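Local coordinates for protein VAL-1 (Chlorella virus, PDB 3GNE) that cleaves the acidic polysaccharide alginate as a family 14 polysaccharide lyase, probably by the beta-elimination common to such lyases, at residues Gly84-Ala88 against Pro228-Ala233; Val40-Asp45 against Val56-Ser60; Asn115-Trp119 against Thr219-Gly223. All coordinates share one frame; numbering follows the deposited sequence. Where two conformers were deposited one is given.

Interaction 1 (Gly84-Ala88 against Pro228-Ala233)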
ATOM      1  N   GLY A  84      22.735  -3.401  -1.606  1.00 13.47           N
ATOM      2  CA  GLY A  84      23.259  -2.080  -1.215  1.00 13.77           C
ATOM      3  C   GLY A  84      22.143  -1.074  -1.009  1.00 12.30           C
ATOM      4  O   GLY A  84      22.413  -0.026  -0.437  1.00 13.30           O
ATOM      5  N   PHE A  85      20.893  -1.409  -1.420  1.00 10.88           N
ATOM      6  CA  PHE A  85      19.829  -0.451  -1.150  1.00 10.41           C
ATOM      7  C   PHE A  85      19.733  -0.216   0.335  1.00  9.29           C
ATOM      8  O   PHE A  85      19.803  -1.176   1.133  1.00 11.09           O
ATOM      9  CB  PHE A  85      18.514  -1.069  -1.733  1.00 10.32           C
ATOM     10  CG  PHE A  85      17.338  -0.112  -1.673  1.00  9.11           C
ATOM     11  CD1 PHE A  85      17.039   0.646  -2.800  1.00  8.92           C
ATOM     12  CD2 PHE A  85      16.532   0.008  -0.541  1.00  8.94           C
ATOM     13  CE1 PHE A  85      15.946   1.532  -2.776  1.00 10.64           C
ATOM     14  CE2 PHE A  85      15.450   0.880  -0.498  1.00  9.69           C
ATOM     15  CZ  PHE A  85      15.160   1.615  -1.633  1.00 10.28           C
ATOM     16  N   ASP A  86      19.566   1.020   0.746  1.00  9.56           N
ATOM     17  CA  ASP A  86      19.484   1.335   2.168  1.00  9.82           C
ATOM     18  C   ASP A  86      18.024   1.608   2.515  1.00  9.45           C
ATOM     19  O   ASP A  86      17.452   2.623   2.081  1.00  9.62           O
ATOM     20  CB  ASP A  86      20.409   2.543   2.463  1.00 10.43           C
ATOM     21  CG  ASP A  86      20.512   2.880   3.932  1.00 10.39           C
ATOM     22  OD1 ASP A  86      19.586   2.528   4.728  1.00 11.47           O
ATOM     23  OD2 ASP A  86      21.524   3.562   4.328  1.00 12.97           O
ATOM     24  N   PHE A  87      17.399   0.731   3.265  1.00 10.04           N
ATOM     25  CA  PHE A  87      16.011   0.872   3.650  1.00  9.15           C
ATOM     26  C   PHE A  87      15.747   1.934   4.693  1.00  9.86           C
ATOM     27  O   PHE A  87      14.566   2.207   4.988  1.00  8.83           O
ATOM     28  CB  PHE A  87      15.544  -0.495   4.217  1.00  9.60           C
ATOM     29  CG  PHE A  87      15.512  -1.632   3.198  1.00 10.15           C
ATOM     30  CD1 PHE A  87      14.492  -1.685   2.246  1.00  9.28           C
ATOM     31  CD2 PHE A  87      16.488  -2.629   3.183  1.00 11.20           C
ATOM     32  CE1 PHE A  87      14.435  -2.691   1.275  1.00 11.30           C
ATOM     33  CE2 PHE A  87      16.438  -3.642   2.225  1.00 12.45           C
ATOM     34  CZ  PHE A  87      15.438  -3.674   1.272  1.00 12.04           C
ATOM     35  N   ALA A  88      16.800   2.526   5.241  1.00  8.93           N
ATOM     36  CA  ALA A  88      16.679   3.565   6.247  1.00  8.97           C
ATOM     37  C   ALA A  88      15.788   3.021   7.356  1.00  9.30           C
ATOM     38  O   ALA A  88      16.062   1.918   7.842  1.00 10.00           O
ATOM     39  CB  ALA A  88      16.187   4.864   5.650  1.00 10.12           C
ATOM     40  N   PRO A 228      18.588   7.930   2.475  1.00  9.98           N
ATOM     41  CA  PRO A 228      19.922   8.447   2.864  1.00 10.28           C
ATOM     42  C   PRO A 228      20.867   8.640   1.686  1.00 10.60           C
ATOM     43  O   PRO A 228      21.949   9.227   1.888  1.00 11.87           O
ATOM     44  CB  PRO A 228      20.468   7.343   3.786  1.00 12.74           C
ATOM     45  CG  PRO A 228      19.601   6.169   3.614  1.00 17.48           C
ATOM     46  CD  PRO A 228      18.358   6.560   2.912  1.00 10.56           C
ATOM     47  N   LYS A 229      20.506   8.154   0.505  1.00 10.45           N
ATOM     48  CA  LYS A 229      21.374   8.285  -0.673  1.00 10.41           C
ATOM     49  C   LYS A 229      20.488   8.232  -1.903  1.00  9.60           C
ATOM     50  O   LYS A 229      19.322   7.786  -1.887  1.00 10.04           O
ATOM     51  CB  LYS A 229      22.454   7.188  -0.687  1.00 11.93           C
ATOM     52  CG  LYS A 229      21.871   5.776  -0.836  1.00 11.67           C
ATOM     53  CD  LYS A 229      23.053   4.792  -1.030  1.00 13.29           C
ATOM     54  CE  LYS A 229      22.510   3.357  -0.958  1.00 14.99           C
ATOM     55  NZ  LYS A 229      23.616   2.323  -1.056  1.00 17.07           N
ATOM     56  N   ASN A 230      21.034   8.594  -3.058  1.00 10.18           N
ATOM     57  CA  ASN A 230      20.350   8.354  -4.320  1.00 10.30           C
ATOM     58  C   ASN A 230      20.327   6.859  -4.581  1.00  9.60           C
ATOM     59  O   ASN A 230      21.390   6.234  -4.548  1.00 12.05           O
ATOM     60  CB  ASN A 230      21.096   9.008  -5.486  1.00 11.20           C
ATOM     61  CG  ASN A 230      21.148  10.508  -5.467  1.00 13.58           C
ATOM     62  OD1 ASN A 230      20.314  11.185  -4.874  1.00 11.56           O
ATOM     63  ND2 ASN A 230      22.206  11.011  -6.124  1.00 25.16           N
ATOM     64  N   GLN A 231      19.166   6.307  -4.796  1.00  9.86           N
ATOM     65  CA  GLN A 231      19.065   4.817  -5.017  1.00  9.54           C
ATOM     66  C   GLN A 231      17.784   4.521  -5.755  1.00  9.48           C
ATOM     67  O   GLN A 231      16.911   5.389  -5.865  1.00 10.26           O
ATOM     68  CB  GLN A 231      19.197   4.034  -3.723  1.00 11.71           C
ATOM     69  CG  GLN A 231      18.256   4.559  -2.624  1.00  9.29           C
ATOM     70  CD  GLN A 231      18.525   3.873  -1.307  1.00  9.27           C
ATOM     71  OE1 GLN A 231      19.222   2.839  -1.267  1.00 10.21           O
ATOM     72  NE2 GLN A 231      17.953   4.427  -0.221  1.00  9.83           N
ATOM     73  N   VAL A 232      17.689   3.325  -6.312  1.00 10.33           N
ATOM     74  CA  VAL A 232      16.521   2.894  -7.062  1.00  9.76           C
ATOM     75  C   VAL A 232      16.044   1.527  -6.638  1.00  9.14           C
ATOM     76  O   VAL A 232      16.809   0.706  -6.126  1.00 10.68           O
ATOM     77  CB  VAL A 232      16.775   2.863  -8.580  1.00 11.93           C
ATOM     78  CG1 VAL A 232      17.402   4.176  -9.063  1.00 11.82           C
ATOM     79  CG2 VAL A 232      17.672   1.713  -8.963  1.00 15.22           C
ATOM     80  N   ALA A 233      14.770   1.275  -6.860  1.00  9.14           N
ATOM     81  CA  ALA A 233      14.164  -0.034  -6.737  1.00  8.66           C
ATOM     82  C   ALA A 233      13.281  -0.228  -7.958  1.00  9.17           C
ATOM     83  O   ALA A 233      12.884   0.750  -8.602  1.00 11.12           O
ATOM     84  CB  ALA A 233      13.372  -0.169  -5.447  1.00 11.10           C
TER
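Gln231 reaches across to the loop at Phe85 and Asp86 with its chain straight from CG on. Its CB lies 4.1 Å from Phe85 CD1, and its CG packs 3.8 Å from Phe85 CE1, so the methylene part is spent on the aromatic ring. Farther out, CD lies near the backbone of Asp86, and the amide stacks on the Phe85 ring, 20° from parallel and offset, with OE1 over the ring's rim. At the tip, OE1 accepts a nearly straight bond from Asp86 N at 2.7 Å, in the carbonyl plane and on a lone pair, while NE2 donates to Asp86 O at 3.0 Å, its partner tilted out of the amide plane. A glutamine suits this place because its one amide can satisfy both the N-H and the C=O of a single loop residue.

Beside it, Lys229 NZ donates to Gly84 O at 2.7 Å, coming from above the carbonyl plane. Asp86 turns its carboxylate back on the loop: OD1 accepts from Ala88 N at 2.8 Å, closing an Asx turn, while Pro228 CG packs against the carboxylate.

The loop between strands 72-80 and 91-99 is thus tied to the start of strand 231-241, whose Gln231 and Ala233 pair with strand 37-44, while Phe221 of strand 212-221 touches Ala88, Pro228 and Gln231.

Interaction 2 (Val40-Asp45 against Val56-Ser60)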
ATOM      1  N   VAL A  40       8.484  -0.368 -13.256  1.00  9.20           N
ATOM      2  CA  VAL A  40       8.758   1.036 -12.961  1.00  8.70           C
ATOM      3  C   VAL A  40      10.052   1.052 -12.149  1.00  8.95           C
ATOM      4  O   VAL A  40      10.176   0.380 -11.122  1.00  9.55           O
ATOM      5  CB  VAL A  40       7.632   1.727 -12.177  1.00  9.34           C
ATOM      6  CG1 VAL A  40       7.985   3.209 -12.014  1.00  9.45           C
ATOM      7  CG2 VAL A  40       6.300   1.592 -12.902  1.00 10.23           C
ATOM      8  N   LYS A  41      11.032   1.812 -12.680  1.00  9.05           N
ATOM      9  CA  LYS A  41      12.256   2.107 -11.949  1.00  9.27           C
ATOM     10  C   LYS A  41      11.910   3.280 -11.020  1.00  8.57           C
ATOM     11  O   LYS A  41      11.730   4.400 -11.513  1.00  9.84           O
ATOM     12  CB  LYS A  41      13.379   2.459 -12.905  1.00 10.48           C
ATOM     13  CG  LYS A  41      14.722   2.802 -12.251  1.00 13.27           C
ATOM     14  CD  LYS A  41      15.680   3.359 -13.332  1.00 21.83           C
ATOM     15  CE  LYS A  41      17.109   3.420 -12.880  1.00 29.15           C
ATOM     16  NZ  LYS A  41      18.094   3.519 -13.994  1.00 49.32           N
ATOM     17  N   ALA A  42      11.783   2.980  -9.755  1.00  8.69           N
ATOM     18  CA  ALA A  42      11.484   4.010  -8.728  1.00  8.28           C
ATOM     19  C   ALA A  42      12.778   4.670  -8.290  1.00  7.93           C
ATOM     20  O   ALA A  42      13.688   3.974  -7.744  1.00 10.98           O
ATOM     21  CB  ALA A  42      10.831   3.357  -7.525  1.00  9.70           C
ATOM     22  N   VAL A  43      12.862   5.955  -8.547  1.00  7.70           N
ATOM     23  CA  VAL A  43      14.095   6.700  -8.230  1.00  7.97           C
ATOM     24  C   VAL A  43      13.883   7.486  -6.971  1.00  7.79           C
ATOM     25  O   VAL A  43      12.984   8.320  -6.881  1.00  8.32           O
ATOM     26  CB  VAL A  43      14.420   7.626  -9.406  1.00  9.62           C
ATOM     27  CG1 VAL A  43      15.549   8.589  -9.049  1.00 10.16           C
ATOM     28  CG2 VAL A  43      14.774   6.804 -10.640  1.00 11.00           C
ATOM     29  N   TYR A  44      14.683   7.197  -5.962  1.00  8.88           N
ATOM     30  CA  TYR A  44      14.595   7.883  -4.677  1.00  7.86           C
ATOM     31  C   TYR A  44      15.864   8.705  -4.524  1.00  9.11           C
ATOM     32  O   TYR A  44      16.944   8.135  -4.238  1.00 10.18           O
ATOM     33  CB  TYR A  44      14.461   6.892  -3.539  1.00  9.64           C
ATOM     34  CG  TYR A  44      13.323   5.878  -3.599  1.00  8.39           C
ATOM     35  CD1 TYR A  44      12.034   6.146  -3.132  1.00  7.78           C
ATOM     36  CD2 TYR A  44      13.595   4.621  -4.146  1.00  7.79           C
ATOM     37  CE1 TYR A  44      11.001   5.222  -3.196  1.00  7.84           C
ATOM     38  CE2 TYR A  44      12.587   3.712  -4.177  1.00  8.87           C
ATOM     39  CZ  TYR A  44      11.311   3.973  -3.718  1.00  7.69           C
ATOM     40  OH  TYR A  44      10.355   2.988  -3.796  1.00  8.53           O
ATOM     41  N   ASP A  45      15.764  10.030  -4.708  1.00  8.97           N
ATOM     42  CA  ASP A  45      16.990  10.801  -4.452  1.00  9.31           C
ATOM     43  C   ASP A  45      17.306  10.906  -2.967  1.00  8.88           C
ATOM     44  O   ASP A  45      16.427  10.763  -2.097  1.00  9.23           O
ATOM     45  CB  ASP A  45      16.804  12.215  -5.001  1.00 10.15           C
ATOM     46  CG  ASP A  45      16.915  12.317  -6.523  1.00 10.77           C
ATOM     47  OD1 ASP A  45      17.246  11.292  -7.196  1.00 13.43           O
ATOM     48  OD2 ASP A  45      16.678  13.459  -6.981  1.00 12.73           O
ATOM     49  N   VAL A  56      13.419  14.692  -4.317  1.00  9.33           N
ATOM     50  CA  VAL A  56      12.432  14.047  -5.168  1.00  8.37           C
ATOM     51  C   VAL A  56      12.608  12.540  -5.036  1.00  8.18           C
ATOM     52  O   VAL A  56      13.701  11.992  -5.192  1.00  8.94           O
ATOM     53  CB  VAL A  56      12.626  14.472  -6.644  1.00  9.15           C
ATOM     54  CG1 VAL A  56      11.619  13.774  -7.539  1.00 10.79           C
ATOM     55  CG2 VAL A  56      12.470  15.988  -6.759  1.00 12.87           C
ATOM     56  N   GLY A  57      11.490  11.841  -4.771  1.00  7.34           N
ATOM     57  CA  GLY A  57      11.648  10.403  -4.732  1.00  8.90           C
ATOM     58  C   GLY A  57      10.362   9.647  -4.918  1.00  8.08           C
ATOM     59  O   GLY A  57       9.266  10.084  -4.537  1.00  8.83           O
ATOM     60  N   GLY A  58      10.505   8.486  -5.523  1.00  7.32           N
ATOM     61  CA  GLY A  58       9.412   7.532  -5.718  1.00  7.55           C
ATOM     62  C   GLY A  58       8.515   7.907  -6.877  1.00  7.86           C
ATOM     63  O   GLY A  58       8.888   8.629  -7.778  1.00  8.24           O
ATOM     64  N   PHE A  59       7.276   7.375  -6.789  1.00  7.10           N
ATOM     65  CA  PHE A  59       6.246   7.685  -7.790  1.00  6.42           C
ATOM     66  C   PHE A  59       4.914   7.284  -7.174  1.00  7.21           C
ATOM     67  O   PHE A  59       4.888   6.510  -6.211  1.00  7.49           O
ATOM     68  CB  PHE A  59       6.464   7.013  -9.152  1.00  7.59           C
ATOM     69  CG  PHE A  59       6.241   5.501  -9.193  1.00  7.90           C
ATOM     70  CD1 PHE A  59       5.090   5.018  -9.810  1.00  9.02           C
ATOM     71  CD2 PHE A  59       7.135   4.592  -8.643  1.00  8.07           C
ATOM     72  CE1 PHE A  59       4.816   3.655  -9.901  1.00  8.63           C
ATOM     73  CE2 PHE A  59       6.891   3.217  -8.722  1.00  8.67           C
ATOM     74  CZ  PHE A  59       5.741   2.773  -9.343  1.00 10.16           C
ATOM     75  N   SER A  60       3.849   7.809  -7.772  1.00  6.83           N
ATOM     76  CA  SER A  60       2.514   7.492  -7.252  1.00  7.41           C
ATOM     77  C   SER A  60       1.522   7.399  -8.394  1.00  7.28           C
ATOM     78  O   SER A  60       1.737   7.933  -9.460  1.00  7.76           O
ATOM     79  CB  SER A  60       2.091   8.575  -6.238  1.00  7.18           C
ATOM     80  OG  SER A  60       1.895   9.803  -6.890  1.00  8.95           O
TER
HETATM   81  O   HOH W   1      11.271  10.021  -8.371  1.00  9.41           O
HETATM   82  O   HOH W   2      15.989  15.476  -5.357  1.00 13.52           O
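Val40 holds CG1 anti to its backbone N (chi1 -176°), and Phe59 has its CG between its backbone N and carbonyl carbon (chi1 71°), which sets the valine methyl above the phenylalanine ring. CG1 of Val40 stands 3.5 Å from the centroid of the Phe59 ring and 14° off its normal, a CH-pi contact over the centre of the face. Ala42 meets the same ring differently, its CB approaching the edge at 4.1 Å from Phe59 CD2. Valine's branched end gives a methyl to lay on the face, and alanine's single methyl is enough to meet the rim.

Farther along, the antiparallel chains meet through their backbones at a single bridge, the non-hydrogen-bonded pair Tyr44 and Gly57. Gly58 N donates to Val43 O at 2.8 Å from above the carbonyl plane, and Asp45 N donates to Val56 O at 2.9 Å within it. Gly57 CA also lies 3.3 Å from Val43 O, a CA-H...O contact. Glycine suits the bridge because the backbones come so close, Gly57 CA lying 3.9 Å from Tyr44 CA; Gly58 has a positive phi. The Tyr44 ring lies beside Gly58, and its hydroxyl is hydrogen-bonded to Thr219 OG1. Strand 37-44 belongs to one sheet and strand 59-63, beside strand 212-221, to the other, so the contact joins the two sheets of the sandwich.

Two waters extend the joint. One donates to both Val43 O and Gly58 O; the other donates to Asp45 OD2 and accepts from Val56 N. Since Asp45 OD2 also forms a salt bridge with Lys28, its negative charge is probably well stabilised. Val43 O takes two hydrogen bonds besides the CA-H contact, which implies that backbone polarity is met by peptide and water together while the ring end relies on dispersion.

Interaction 3 (Asn115-Trp119 against Thr219-Gly223). With FLC (citrate anion), chain C.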
ATOM      1  N   ASN A 115      -5.305   0.994   4.112  1.00  8.04           N
ATOM      2  CA  ASN A 115      -4.586  -0.250   4.420  1.00  8.17           C
ATOM      3  C   ASN A 115      -3.380  -0.307   3.506  1.00  7.27           C
ATOM      4  O   ASN A 115      -3.592  -0.533   2.308  1.00  9.28           O
ATOM      5  CB  ASN A 115      -5.524  -1.447   4.161  1.00  8.37           C
ATOM      6  CG  ASN A 115      -5.002  -2.723   4.780  1.00  8.65           C
ATOM      7  OD1 ASN A 115      -4.188  -2.623   5.716  1.00  9.19           O
ATOM      8  ND2 ASN A 115      -5.430  -3.867   4.269  1.00  9.94           N
ATOM      9  N   ARG A 116      -2.179  -0.061   4.027  1.00  7.17           N
ATOM     10  CA  ARG A 116      -1.021   0.038   3.160  1.00  8.19           C
ATOM     11  C   ARG A 116       0.087  -0.899   3.606  1.00  7.60           C
ATOM     12  O   ARG A 116       0.178  -1.283   4.760  1.00  8.67           O
ATOM     13  CB  ARG A 116      -0.458   1.455   3.172  1.00  7.64           C
ATOM     14  CG  ARG A 116      -1.321   2.424   2.357  1.00  8.10           C
ATOM     15  CD  ARG A 116      -0.660   3.827   2.278  1.00  8.31           C
ATOM     16  NE  ARG A 116      -0.806   4.439   3.642  1.00  7.58           N
ATOM     17  CZ  ARG A 116      -0.249   5.589   4.008  1.00  6.36           C
ATOM     18  NH1 ARG A 116       0.541   6.259   3.138  1.00  8.08           N
ATOM     19  NH2 ARG A 116      -0.434   6.118   5.230  1.00  7.60           N
ATOM     20  N   ILE A 117       0.964  -1.211   2.646  1.00  7.74           N
ATOM     21  CA  ILE A 117       2.222  -1.861   2.959  1.00  6.99           C
ATOM     22  C   ILE A 117       3.283  -0.809   3.209  1.00  7.62           C
ATOM     23  O   ILE A 117       3.450   0.138   2.379  1.00  7.33           O
ATOM     24  CB  ILE A 117       2.682  -2.709   1.742  1.00  7.56           C
ATOM     25  CG1 ILE A 117       1.762  -3.915   1.517  1.00  8.12           C
ATOM     26  CG2 ILE A 117       4.144  -3.111   1.926  1.00  8.69           C
ATOM     27  CD1 ILE A 117       1.863  -5.014   2.583  1.00  9.58           C
ATOM     28  N   MET A 118       4.023  -0.961   4.300  0.50  7.31           N
ATOM     29  CA  MET A 118       5.278  -0.258   4.495  0.50  6.59           C
ATOM     30  C   MET A 118       6.429  -1.266   4.575  0.50  7.28           C
ATOM     31  O   MET A 118       6.299  -2.355   5.112  0.50  5.98           O
ATOM     32  CB  MET A 118       5.345   0.525   5.806  0.50  8.00           C
ATOM     33  CG  MET A 118       4.681   1.904   5.687  0.50  7.62           C
ATOM     34  SD  MET A 118       4.835   2.814   7.254  0.50  9.47           S
ATOM     35  CE  MET A 118       6.584   3.200   7.294  0.50  7.14           C
ATOM     36  N   TRP A 119       7.578  -0.826   4.053  1.00  7.50           N
ATOM     37  CA  TRP A 119       8.826  -1.504   4.402  1.00  8.15           C
ATOM     38  C   TRP A 119       9.343  -0.912   5.708  1.00  8.68           C
ATOM     39  O   TRP A 119       8.876   0.158   6.129  1.00  8.75           O
ATOM     40  CB  TRP A 119       9.851  -1.453   3.294  1.00  8.51           C
ATOM     41  CG  TRP A 119      10.700  -0.215   3.128  1.00  7.92           C
ATOM     42  CD1 TRP A 119      11.846   0.068   3.821  1.00  9.08           C
ATOM     43  CD2 TRP A 119      10.498   0.890   2.228  1.00  8.35           C
ATOM     44  NE1 TRP A 119      12.390   1.279   3.428  1.00  7.83           N
ATOM     45  CE2 TRP A 119      11.559   1.799   2.435  1.00  8.90           C
ATOM     46  CE3 TRP A 119       9.522   1.204   1.278  1.00  7.16           C
ATOM     47  CZ2 TRP A 119      11.699   2.993   1.733  1.00  7.79           C
ATOM     48  CZ3 TRP A 119       9.649   2.382   0.578  1.00  7.40           C
ATOM     49  CH2 TRP A 119      10.723   3.272   0.799  1.00  8.25           C
ATOM     50  N   THR A 219       4.947   5.520  -3.365  1.00  7.13           N
ATOM     51  CA  THR A 219       6.116   4.943  -2.713  1.00  6.95           C
ATOM     52  C   THR A 219       7.128   6.050  -2.433  1.00  6.82           C
ATOM     53  O   THR A 219       7.421   6.904  -3.264  1.00  7.66           O
ATOM     54  CB  THR A 219       6.714   3.819  -3.563  1.00  7.29           C
ATOM     55  OG1 THR A 219       7.827   3.252  -2.820  1.00  7.85           O
ATOM     56  CG2 THR A 219       7.260   4.243  -4.934  1.00  8.80           C
ATOM     57  N   PHE A 220       7.609   6.050  -1.193  1.00  6.65           N
ATOM     58  CA  PHE A 220       8.531   7.089  -0.698  1.00  7.16           C
ATOM     59  C   PHE A 220       9.082   6.641   0.609  1.00  6.54           C
ATOM     60  O   PHE A 220       8.473   5.762   1.280  1.00  7.56           O
ATOM     61  CB  PHE A 220       7.782   8.442  -0.558  1.00  7.38           C
ATOM     62  CG  PHE A 220       6.584   8.379   0.363  1.00  7.63           C
ATOM     63  CD1 PHE A 220       5.316   8.109  -0.187  1.00  8.72           C
ATOM     64  CD2 PHE A 220       6.711   8.578   1.754  1.00  7.80           C
ATOM     65  CE1 PHE A 220       4.216   8.031   0.661  1.00  8.29           C
ATOM     66  CE2 PHE A 220       5.602   8.510   2.576  1.00  8.19           C
ATOM     67  CZ  PHE A 220       4.343   8.233   2.025  1.00  8.27           C
ATOM     68  N   PHE A 221      10.202   7.252   1.047  1.00  6.74           N
ATOM     69  CA  PHE A 221      10.773   6.947   2.326  1.00  7.16           C
ATOM     70  C   PHE A 221      10.078   7.654   3.470  1.00  7.06           C
ATOM     71  O   PHE A 221       9.683   8.807   3.362  1.00  8.04           O
ATOM     72  CB  PHE A 221      12.255   7.399   2.353  1.00  7.44           C
ATOM     73  CG  PHE A 221      13.197   6.346   1.761  1.00  7.04           C
ATOM     74  CD1 PHE A 221      14.068   5.673   2.614  1.00  7.06           C
ATOM     75  CD2 PHE A 221      13.184   6.046   0.397  1.00  7.92           C
ATOM     76  CE1 PHE A 221      14.896   4.671   2.122  1.00  8.05           C
ATOM     77  CE2 PHE A 221      14.000   5.023  -0.109  1.00  7.94           C
ATOM     78  CZ  PHE A 221      14.865   4.362   0.768  1.00  7.78           C
ATOM     79  N   GLY A 222       9.979   6.933   4.604  1.00  7.24           N
ATOM     80  CA  GLY A 222       9.540   7.574   5.824  1.00  8.87           C
ATOM     81  C   GLY A 222       8.025   7.655   5.947  1.00  8.47           C
ATOM     82  O   GLY A 222       7.258   6.961   5.314  1.00  9.61           O
ATOM     83  N   GLY A 223       7.603   8.516   6.816  1.00 10.61           N
ATOM     84  CA  GLY A 223       8.455   9.263   7.722  1.00 12.58           C
ATOM     85  C   GLY A 223       8.902   8.469   8.931  1.00 17.29           C
ATOM     86  O   GLY A 223       8.448   7.322   9.092  1.00 18.57           O
TER
HETATM   87  CAC FLC C 501       1.593   9.000   5.350  1.00  8.30           C
HETATM   88  CA  FLC C 501       2.250  10.154   6.081  1.00  9.74           C
HETATM   89  CB  FLC C 501       3.405   9.639   6.950  1.00  8.48           C
HETATM   90  CBC FLC C 501       2.792   8.678   7.966  1.00  8.34           C
HETATM   91  CG  FLC C 501       4.032  10.826   7.675  1.00  9.65           C
HETATM   92  CGC FLC C 501       5.204  10.458   8.598  1.00 10.92           C
HETATM   93  OA1 FLC C 501       2.240   8.384   4.520  1.00 11.46           O
HETATM   94  OA2 FLC C 501       0.438   8.742   5.639  1.00 10.69           O
HETATM   95  OB1 FLC C 501       3.022   7.464   7.800  1.00  9.31           O
HETATM   96  OB2 FLC C 501       2.050   9.146   8.867  1.00  9.27           O
HETATM   97  OG1 FLC C 501       5.330   9.296   8.970  1.00 12.64           O
HETATM   98  OG2 FLC C 501       5.952  11.409   8.965  1.00 14.78           O
HETATM   99  OHB FLC C 501       4.371   9.029   6.113  1.00  9.03           O
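Strands 115-119 and 219-221 run in roughly the same direction, 38° apart with their axes 9.0 Å from each other at closest approach; strand 91-99 lies between them, so side chains must do the reaching. The main apolar contact is a T-shaped pair in which the edge of the Trp119 six-membered ring points into the face of Phe221, with planes at 79° and centroids 4.7 Å apart. Trp119 CZ2 stands over the centre of the phenylalanine ring, 3.6 Å from Phe221 CE2. A chi1 of 82° swings the indole in over its own backbone to get there. Tryptophan is long enough to span the gap, and its CH2 also comes to 3.4 Å from Phe220 O, while its NE1 is held by Phe87 O.

Toward the other end, Arg116 bends at chi3 and offers the edge of its guanidinium to one carboxylate of a bound citrate, probably from the crystallisation liquor. NH2 donates to OA2 at 2.8 Å and NH1 to OA1 at 3.1 Å, a two-point grip that fits a flat cation to a flat anion. The Phe220 ring presents its own edge to the same carboxylate, with CZ 3.3 Å from citrate OA1. At Gly223, N makes only weak bonds to citrate OG1 and OHB. The cis peptide before Gly223 and the positive phi of Gly222 shape this turn.

Lys92, Tyr128, Tyr130, His147 and the backbone of Gly105 complete the citrate's hydrogen bonds. A basic, tyrosine-lined pocket on an antiparallel sheet of a concanavalin-clan beta-sandwich is consistent with the groove in which such lyases bind anionic polysaccharide, citrate perhaps occupying the place of uronate carboxylates.

How the interactions relate
Interactions 2 and 3 are buried, whereas interaction 1 is only partly so and lies farthest from the centre of the chain. Interactions 1 and 2 share one sheet, since strands 231-241 and 37-44 are neighbours in it; interactions 2 and 3 share the other, through the adjacent strands 59-63 and 212-221, so interaction 2 spans both sheets. Phe221 and Tyr44 join the three: the Phe221 ring touches Tyr44 and the Gln231 amide. Chemistry follows place. Side-chain amide and ammonium groups hold a loop in interaction 1, backbone pairing and water serve interaction 2, and interaction 3 joins aromatic packing to a charged, citrate-filled pocket.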